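Local coordinates for protein putative Scyalone Dehydratase (Novosphingobium aromaticivorans DSM 12444, PDB 3EF8) that is of unknown function but, as a SnoaL-like member of the NTF2 superfamily, may act as a lyase resembling scytalone dehydratase, at residues L35-C40 with K124-E129; S91-I96 with G110-T115. One frame throughout, in Å; residues are numbered along the deposited sequence.

Contact 1. Residues L35-C40 with K124-E129; sequences LFVEDC and KFKRRE
Phe36 and Phe125 both hold CG anti to the carbonyl carbon, beside the backbone N (chi1 -75° and -63°), and their parallel pairing puts both side chains on one face of the curved sheet of this NTF2-like fold. The bridge joins strand 36-37 to strand 122-136. Phe125 N donates to Leu35 O at 2.8 Å, and Phe125 O takes the N-H of Val37, so both the N-H and the C=O of Phe125 are held by the same strand, through the residues flanking Phe36. Above the bridge, CB of Phe125 sits over one face of the Phe36 ring, 3.9 Å from its centroid, in a CH-pi contact, while the rings themselves meet obliquely with planes 39° apart. Tyr56 stacks on the Phe36 ring, and helix 3-25 reaches both phenylalanines, a greasy setting that suits flat aromatic groups. An alanine in place of Phe36 would probably open a gap beside Phe125 CB and take from Arg128 CG and CD their contacts with the Phe36 ring. Arg128 lays CD over the centre of the Phe125 ring, and its charged end pairs with Asp114. Nearer solvent, branched Val37 sets CG2 3.8 Å from Lys126 CA and CG1 against Lys124 CB. The extended aliphatic chain of Lys124 carries its ammonium to water 1, which accepts from Lys124 NZ at 2.9 Å and donates to Phe36 O.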
ATOM      1  N   LEU A  35       5.503 -21.207   4.597  1.00 12.06           N
ATOM      2  CA  LEU A  35       4.543 -20.635   3.652  1.00 13.06           C
ATOM      3  C   LEU A  35       4.851 -21.012   2.213  1.00 13.84           C
ATOM      4  O   LEU A  35       4.252 -20.464   1.298  1.00 12.73           O
ATOM      5  CB  LEU A  35       4.493 -19.114   3.809  1.00 11.25           C
ATOM      6  CG  LEU A  35       3.986 -18.671   5.168  1.00 13.04           C
ATOM      7  CD1 LEU A  35       4.020 -17.113   5.314  1.00 14.14           C
ATOM      8  CD2 LEU A  35       2.584 -19.213   5.470  1.00 15.21           C
ATOM      9  N   PHE A  36       5.766 -21.958   2.028  1.00 12.40           N
ATOM     10  CA  PHE A  36       6.101 -22.515   0.697  1.00 13.67           C
ATOM     11  C   PHE A  36       5.887 -24.024   0.689  1.00 16.12           C
ATOM     12  O   PHE A  36       6.181 -24.698   1.681  1.00 16.98           O
ATOM     13  CB  PHE A  36       7.550 -22.272   0.306  1.00 13.55           C
ATOM     14  CG  PHE A  36       7.829 -20.872  -0.105  1.00 15.81           C
ATOM     15  CD1 PHE A  36       7.885 -19.878   0.862  1.00 16.95           C
ATOM     16  CD2 PHE A  36       8.043 -20.521  -1.436  1.00 20.17           C
ATOM     17  CE1 PHE A  36       8.103 -18.584   0.511  1.00 19.59           C
ATOM     18  CE2 PHE A  36       8.283 -19.178  -1.757  1.00 16.50           C
ATOM     19  CZ  PHE A  36       8.307 -18.250  -0.773  1.00 16.73           C
ATOM     20  N   VAL A  37       5.342 -24.520  -0.425  1.00 13.66           N
ATOM     21  CA  VAL A  37       5.252 -25.978  -0.643  1.00 13.97           C
ATOM     22  C   VAL A  37       6.636 -26.510  -0.909  1.00 11.74           C
ATOM     23  O   VAL A  37       7.570 -25.787  -1.265  1.00 13.49           O
ATOM     24  CB  VAL A  37       4.279 -26.345  -1.796  1.00 13.96           C
ATOM     25  CG1 VAL A  37       2.852 -25.903  -1.456  1.00 17.05           C
ATOM     26  CG2 VAL A  37       4.739 -25.816  -3.110  1.00 14.72           C
ATOM     27  N   GLU A  38       6.750 -27.845  -0.755  1.00 14.64           N
ATOM     28  CA  GLU A  38       8.045 -28.481  -0.986  1.00 16.79           C
ATOM     29  C   GLU A  38       8.563 -28.313  -2.400  1.00 13.35           C
ATOM     30  O   GLU A  38       9.726 -28.038  -2.659  1.00 17.66           O
ATOM     31  CB  GLU A  38       7.930 -29.987  -0.704  1.00 18.41           C
ATOM     32  CG  GLU A  38       9.176 -30.756  -0.994  1.00 22.45           C
ATOM     33  CD  GLU A  38      10.320 -30.402  -0.049  1.00 30.67           C
ATOM     34  OE1 GLU A  38      10.071 -29.767   1.009  1.00 28.33           O
ATOM     35  OE2 GLU A  38      11.474 -30.775  -0.375  1.00 35.92           O
ATOM     36  N   ASP A  39       7.614 -28.432  -3.328  0.60 15.32           N
ATOM     37  CA  ASP A  39       7.885 -28.448  -4.768  0.60 16.84           C
ATOM     38  C   ASP A  39       7.737 -27.052  -5.366  0.60 17.69           C
ATOM     39  O   ASP A  39       7.144 -26.865  -6.437  0.60 19.01           O
ATOM     40  CB  ASP A  39       6.908 -29.387  -5.483  0.60 18.03           C
ATOM     41  CG  ASP A  39       7.366 -29.748  -6.886  0.60 21.08           C
ATOM     42  OD1 ASP A  39       8.466 -29.330  -7.301  0.60 23.67           O
ATOM     43  OD2 ASP A  39       6.634 -30.484  -7.577  0.60 23.20           O
ATOM     44  N   CYS A  40       8.325 -26.088  -4.684  1.00 16.53           N
ATOM     45  CA  CYS A  40       8.221 -24.669  -5.091  1.00 14.78           C
ATOM     46  C   CYS A  40       9.321 -24.216  -6.018  1.00 16.42           C
ATOM     47  O   CYS A  40      10.347 -24.891  -6.235  1.00 16.19           O
ATOM     48  CB  CYS A  40       8.190 -23.733  -3.870  1.00 13.85           C
ATOM     49  SG  CYS A  40       9.706 -23.798  -2.841  1.00 17.27           S
ATOM     50  N   LYS A 124      -0.241 -21.335   0.467  1.00 11.16           N
ATOM     51  CA  LYS A 124       1.205 -21.378   0.377  1.00 10.50           C
ATOM     52  C   LYS A 124       1.643 -21.011  -1.003  1.00 11.80           C
ATOM     53  O   LYS A 124       0.903 -21.172  -1.968  1.00 12.57           O
ATOM     54  CB  LYS A 124       1.731 -22.792   0.720  1.00 11.85           C
ATOM     55  CG  LYS A 124       1.424 -23.190   2.149  1.00 14.02           C
ATOM     56  CD  LYS A 124       2.088 -24.496   2.482  1.00 21.60           C
ATOM     57  CE  LYS A 124       1.816 -24.886   3.906  1.00 28.10           C
ATOM     58  NZ  LYS A 124       2.390 -26.265   4.141  1.00 34.02           N
ATOM     59  N   PHE A 125       2.855 -20.488  -1.080  1.00 10.21           N
ATOM     60  CA  PHE A 125       3.465 -20.251  -2.361  1.00  9.73           C
ATOM     61  C   PHE A 125       3.918 -21.503  -3.059  1.00 11.54           C
ATOM     62  O   PHE A 125       4.658 -22.299  -2.507  1.00 13.29           O
ATOM     63  CB  PHE A 125       4.663 -19.289  -2.309  1.00 10.08           C
ATOM     64  CG  PHE A 125       4.284 -17.880  -1.838  1.00 10.18           C
ATOM     65  CD1 PHE A 125       3.617 -17.015  -2.683  1.00  9.83           C
ATOM     66  CD2 PHE A 125       4.647 -17.420  -0.563  1.00  9.83           C
ATOM     67  CE1 PHE A 125       3.297 -15.725  -2.275  1.00 10.31           C
ATOM     68  CE2 PHE A 125       4.299 -16.158  -0.134  1.00 12.16           C
ATOM     69  CZ  PHE A 125       3.672 -15.303  -1.013  1.00 10.05           C
ATOM     70  N   LYS A 126       3.517 -21.626  -4.321  1.00 12.77           N
ATOM     71  CA  LYS A 126       4.082 -22.673  -5.199  1.00 13.03           C
ATOM     72  C   LYS A 126       5.137 -22.087  -6.133  1.00 12.56           C
ATOM     73  O   LYS A 126       6.158 -22.681  -6.403  1.00 13.45           O
ATOM     74  CB  LYS A 126       2.994 -23.404  -5.978  1.00 13.09           C
ATOM     75  CG  LYS A 126       3.571 -24.547  -6.824  1.00 20.50           C
ATOM     76  CD  LYS A 126       2.613 -25.725  -6.835  1.00 25.00           C
ATOM     77  CE  LYS A 126       3.155 -26.926  -7.635  1.00 28.79           C
ATOM     78  NZ  LYS A 126       3.264 -26.627  -9.062  1.00 30.45           N
ATOM     79  N   ARG A 127       4.896 -20.868  -6.625  1.00 11.41           N
ATOM     80  CA  ARG A 127       5.882 -20.140  -7.394  1.00 11.95           C
ATOM     81  C   ARG A 127       5.823 -18.663  -7.043  1.00 11.37           C
ATOM     82  O   ARG A 127       4.746 -18.122  -6.869  1.00 12.32           O
ATOM     83  CB  ARG A 127       5.671 -20.280  -8.916  1.00 13.76           C
ATOM     84  CG  ARG A 127       6.767 -19.574  -9.694  1.00 18.71           C
ATOM     85  CD  ARG A 127       6.767 -19.934 -11.208  1.00 22.06           C
ATOM     86  NE  ARG A 127       7.558 -18.962 -11.977  1.00 25.26           N
ATOM     87  CZ  ARG A 127       8.864 -19.087 -12.177  1.00 27.04           C
ATOM     88  NH1 ARG A 127       9.499 -20.135 -11.668  1.00 37.59           N
ATOM     89  NH2 ARG A 127       9.537 -18.181 -12.855  1.00 26.91           N
ATOM     90  N   ARG A 128       6.995 -18.043  -6.910  1.00 11.84           N
ATOM     91  CA  ARG A 128       7.126 -16.579  -6.858  1.00  9.99           C
ATOM     92  C   ARG A 128       8.141 -16.128  -7.865  1.00 13.15           C
ATOM     93  O   ARG A 128       9.288 -16.620  -7.869  1.00 14.36           O
ATOM     94  CB  ARG A 128       7.587 -16.049  -5.502  1.00 11.40           C
ATOM     95  CG  ARG A 128       6.802 -16.469  -4.343  1.00 11.71           C
ATOM     96  CD  ARG A 128       6.937 -15.460  -3.217  1.00 12.80           C
ATOM     97  NE  ARG A 128       6.089 -14.289  -3.478  1.00 10.90           N
ATOM     98  CZ  ARG A 128       5.786 -13.355  -2.600  1.00 13.97           C
ATOM     99  NH1 ARG A 128       6.378 -13.320  -1.419  1.00 13.15           N
ATOM    100  NH2 ARG A 128       4.879 -12.466  -2.909  1.00 11.15           N
ATOM    101  N   GLU A 129       7.767 -15.158  -8.674  1.00 10.11           N
ATOM    102  CA  GLU A 129       8.657 -14.560  -9.619  1.00 11.42           C
ATOM    103  C   GLU A 129       8.681 -13.064  -9.344  1.00 13.31           C
ATOM    104  O   GLU A 129       7.663 -12.382  -9.447  1.00 12.13           O
ATOM    105  CB  GLU A 129       8.225 -14.825 -11.045  1.00 13.25           C
ATOM    106  CG  GLU A 129       9.050 -14.111 -12.065  1.00 14.01           C
ATOM    107  CD  GLU A 129       8.638 -14.437 -13.475  1.00 19.74           C
ATOM    108  OE1 GLU A 129       8.502 -15.639 -13.805  1.00 24.24           O
ATOM    109  OE2 GLU A 129       8.510 -13.506 -14.257  1.00 22.76           O
TER
HETATM  110  O   HOH W   1       5.228 -25.797   4.462  1.00 39.57           O

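Contact 2. Residues S91-I96 with G110-T115; sequences SVVLAI and GQYFDT
Gly110 meets Val93 as an antiparallel hydrogen-bonded pair: Gly110 N donates to Val93 O and Gly110 O accepts from Val93 N, both at 2.9 Å. Glycine suits the place, because a CB would fall tightly against Val93 CG1, which lies 3.7 Å from Gly110 C. Gln111 follows in a non-hydrogen-bonded pair with Val92, its CA making a CA-H...O contact of 3.1 Å with Ser91 O. Tyr112 is next, exchanging two backbone bonds with Ser91; its ring, on the face shared with Ser91 and Val93, brings CD2 to 4.1 Å from Val93 CG1. The small hydroxyl of Ser91, held between its backbone N and carbonyl carbon (chi1 63°), fits beside Tyr112 CB and donates a hydrogen bond to water 2 (OG to water oxygen 2.7 Å). That water in turn donates to Tyr112 O and to Asp114 OD2, 2.7 Å away, thus tying the serine to a buried carboxylate that also has a salt bridge to Arg128. The pair is the body of the beta hairpin of strands 86-99 and 106-119, flanked in the sheet by strands 67-81 and 122-136, while Tyr22 of a second subunit packs on Gln111 and His73 of that subunit on Val92.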
ATOM      1  N   SER A  91       1.203  -8.489  -7.897  1.00  7.05           N
ATOM      2  CA  SER A  91       1.205  -7.434  -6.885  1.00  6.78           C
ATOM      3  C   SER A  91       2.439  -6.562  -7.001  1.00  7.02           C
ATOM      4  O   SER A  91       3.354  -6.844  -7.773  1.00  7.37           O
ATOM      5  CB  SER A  91       1.145  -7.997  -5.484  1.00  7.68           C
ATOM      6  OG  SER A  91       2.300  -8.790  -5.191  1.00  7.94           O
ATOM      7  N   VAL A  92       2.380  -5.447  -6.306  1.00  5.57           N
ATOM      8  CA  VAL A  92       3.471  -4.471  -6.251  1.00  7.22           C
ATOM      9  C   VAL A  92       4.107  -4.488  -4.881  1.00  6.21           C
ATOM     10  O   VAL A  92       3.441  -4.710  -3.865  1.00  5.87           O
ATOM     11  CB  VAL A  92       2.963  -3.055  -6.601  1.00  7.65           C
ATOM     12  CG1 VAL A  92       4.043  -1.983  -6.375  1.00  6.92           C
ATOM     13  CG2 VAL A  92       2.480  -3.009  -8.041  1.00  8.05           C
ATOM     14  N   VAL A  93       5.435  -4.338  -4.861  1.00  6.72           N
ATOM     15  CA  VAL A  93       6.199  -4.282  -3.620  1.00  7.75           C
ATOM     16  C   VAL A  93       7.127  -3.096  -3.590  1.00  6.77           C
ATOM     17  O   VAL A  93       7.737  -2.736  -4.587  1.00  7.36           O
ATOM     18  CB  VAL A  93       6.956  -5.627  -3.337  1.00  7.29           C
ATOM     19  CG1 VAL A  93       8.006  -5.907  -4.395  1.00 10.38           C
ATOM     20  CG2 VAL A  93       7.569  -5.607  -1.966  1.00  9.89           C
ATOM     21  N   LEU A  94       7.173  -2.464  -2.425  1.00  6.33           N
ATOM     22  CA  LEU A  94       8.174  -1.477  -2.048  1.00  6.75           C
ATOM     23  C   LEU A  94       8.937  -2.110  -0.870  1.00  6.67           C
ATOM     24  O   LEU A  94       8.359  -2.421   0.160  1.00  7.51           O
ATOM     25  CB  LEU A  94       7.550  -0.167  -1.613  1.00  7.00           C
ATOM     26  CG  LEU A  94       8.493   0.918  -1.130  1.00 10.81           C
ATOM     27  CD1 LEU A  94       9.375   1.419  -2.269  1.00 15.56           C
ATOM     28  CD2 LEU A  94       7.633   2.068  -0.542  1.00 11.39           C
ATOM     29  N   ALA A  95      10.245  -2.316  -1.024  1.00  7.75           N
ATOM     30  CA  ALA A  95      11.030  -2.975  -0.004  1.00  8.94           C
ATOM     31  C   ALA A  95      12.265  -2.143   0.296  1.00  8.25           C
ATOM     32  O   ALA A  95      13.038  -1.860  -0.599  1.00  9.10           O
ATOM     33  CB  ALA A  95      11.421  -4.405  -0.440  1.00  9.60           C
ATOM     34  N   ILE A  96      12.367  -1.714   1.561  1.00  6.85           N
ATOM     35  CA  ILE A  96      13.487  -0.850   1.992  1.00  7.92           C
ATOM     36  C   ILE A  96      14.397  -1.685   2.876  1.00  8.77           C
ATOM     37  O   ILE A  96      13.968  -2.368   3.746  1.00  9.11           O
ATOM     38  CB  ILE A  96      12.990   0.377   2.726  1.00  8.30           C
ATOM     39  CG1 ILE A  96      11.987   1.192   1.870  1.00 10.72           C
ATOM     40  CG2 ILE A  96      14.187   1.296   3.099  1.00 11.69           C
ATOM     41  CD1 ILE A  96      10.508   0.739   2.069  1.00 11.54           C
ATOM     42  N   GLY A 110       9.174  -3.273  -7.028  1.00  9.01           N
ATOM     43  CA  GLY A 110       9.028  -4.512  -7.751  1.00  9.83           C
ATOM     44  C   GLY A 110       7.593  -4.935  -7.988  1.00  7.28           C
ATOM     45  O   GLY A 110       6.641  -4.286  -7.515  1.00  7.89           O
ATOM     46  N   GLN A 111       7.481  -6.007  -8.734  1.00  6.91           N
ATOM     47  CA  GLN A 111       6.227  -6.711  -8.987  1.00  7.69           C
ATOM     48  C   GLN A 111       6.425  -8.163  -8.653  1.00  7.74           C
ATOM     49  O   GLN A 111       7.452  -8.745  -9.048  1.00 10.66           O
ATOM     50  CB  GLN A 111       5.839  -6.598 -10.465  1.00  7.40           C
ATOM     51  CG  GLN A 111       5.809  -5.198 -10.996  1.00  7.89           C
ATOM     52  CD  GLN A 111       5.585  -5.158 -12.521  1.00  9.53           C
ATOM     53  OE1 GLN A 111       5.725  -6.201 -13.189  1.00 10.16           O
ATOM     54  NE2 GLN A 111       5.291  -3.987 -13.063  1.00  9.64           N
ATOM     55  N   TYR A 112       5.482  -8.775  -7.987  1.00  7.27           N
ATOM     56  CA  TYR A 112       5.486 -10.200  -7.802  1.00  7.86           C
ATOM     57  C   TYR A 112       4.444 -10.871  -8.648  1.00  8.75           C
ATOM     58  O   TYR A 112       3.291 -10.488  -8.603  1.00  7.47           O
ATOM     59  CB  TYR A 112       5.235 -10.572  -6.338  1.00  9.36           C
ATOM     60  CG  TYR A 112       6.446 -10.662  -5.475  1.00 13.16           C
ATOM     61  CD1 TYR A 112       7.351 -11.672  -5.688  1.00 15.96           C
ATOM     62  CD2 TYR A 112       6.655  -9.789  -4.460  1.00 14.92           C
ATOM     63  CE1 TYR A 112       8.455 -11.838  -4.923  1.00 15.62           C
ATOM     64  CE2 TYR A 112       7.820  -9.948  -3.625  1.00 14.12           C
ATOM     65  CZ  TYR A 112       8.670 -10.979  -3.889  1.00 13.19           C
ATOM     66  OH  TYR A 112       9.848 -11.168  -3.136  1.00 16.19           O
ATOM     67  N   PHE A 113       4.871 -11.919  -9.344  1.00  8.15           N
ATOM     68  CA  PHE A 113       3.985 -12.790 -10.102  1.00  9.43           C
ATOM     69  C   PHE A 113       4.048 -14.134  -9.400  1.00  9.48           C
ATOM     70  O   PHE A 113       5.042 -14.844  -9.494  1.00 10.17           O
ATOM     71  CB  PHE A 113       4.370 -12.861 -11.575  1.00  9.37           C
ATOM     72  CG  PHE A 113       3.983 -11.641 -12.343  1.00  9.59           C
ATOM     73  CD1 PHE A 113       4.703 -10.472 -12.216  1.00 11.36           C
ATOM     74  CD2 PHE A 113       2.850 -11.627 -13.123  1.00 11.24           C
ATOM     75  CE1 PHE A 113       4.295  -9.323 -12.864  1.00 10.19           C
ATOM     76  CE2 PHE A 113       2.483 -10.468 -13.786  1.00 12.78           C
ATOM     77  CZ  PHE A 113       3.216  -9.341 -13.657  1.00 12.34           C
ATOM     78  N   ASP A 114       2.990 -14.487  -8.700  1.00  8.11           N
ATOM     79  CA  ASP A 114       2.938 -15.642  -7.853  1.00  8.90           C
ATOM     80  C   ASP A 114       1.852 -16.625  -8.260  1.00 10.83           C
ATOM     81  O   ASP A 114       0.839 -16.246  -8.857  1.00 10.02           O
ATOM     82  CB  ASP A 114       2.625 -15.195  -6.400  1.00  7.92           C
ATOM     83  CG  ASP A 114       3.655 -14.221  -5.805  1.00  7.94           C
ATOM     84  OD1 ASP A 114       4.878 -14.386  -6.061  1.00  9.56           O
ATOM     85  OD2 ASP A 114       3.194 -13.323  -5.038  1.00 10.53           O
ATOM     86  N   THR A 115       2.093 -17.900  -7.969  1.00 10.80           N
ATOM     87  CA  THR A 115       1.037 -18.899  -7.899  1.00 10.72           C
ATOM     88  C   THR A 115       1.028 -19.456  -6.494  1.00  8.92           C
ATOM     89  O   THR A 115       2.091 -19.881  -5.963  1.00 10.18           O
ATOM     90  CB  THR A 115       1.260 -20.040  -8.924  1.00 12.50           C
ATOM     91  OG1 THR A 115       1.232 -19.479 -10.245  1.00 14.29           O
ATOM     92  CG2 THR A 115       0.174 -21.161  -8.776  1.00 15.75           C
TER
HETATM   93  O   HOH W   2       1.818 -11.252  -6.179  1.00  7.96           O

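The centres of the two contacts lie 15 Å apart on one mixed sheet. Along the chain 35-40 comes first, then the hairpin partners 91-96 and 110-115, and last 124-129, so contact 1 brings an early part of the chain back beside the final long strand, with both segments of contact 2 lying between those of contact 1 in the sequence. Strands 106-119 and 122-136 are neighbours and make the junction: Lys126 N lies 2.8 Å from Thr115 O, and Glu129 O is equally near Phe113 N, both probable hydrogen bonds. Lys126 and Arg127 both face Thr115 in a classic beta bulge. Contact 2 meets other subunits of the trimer, whereas contact 1 touches none.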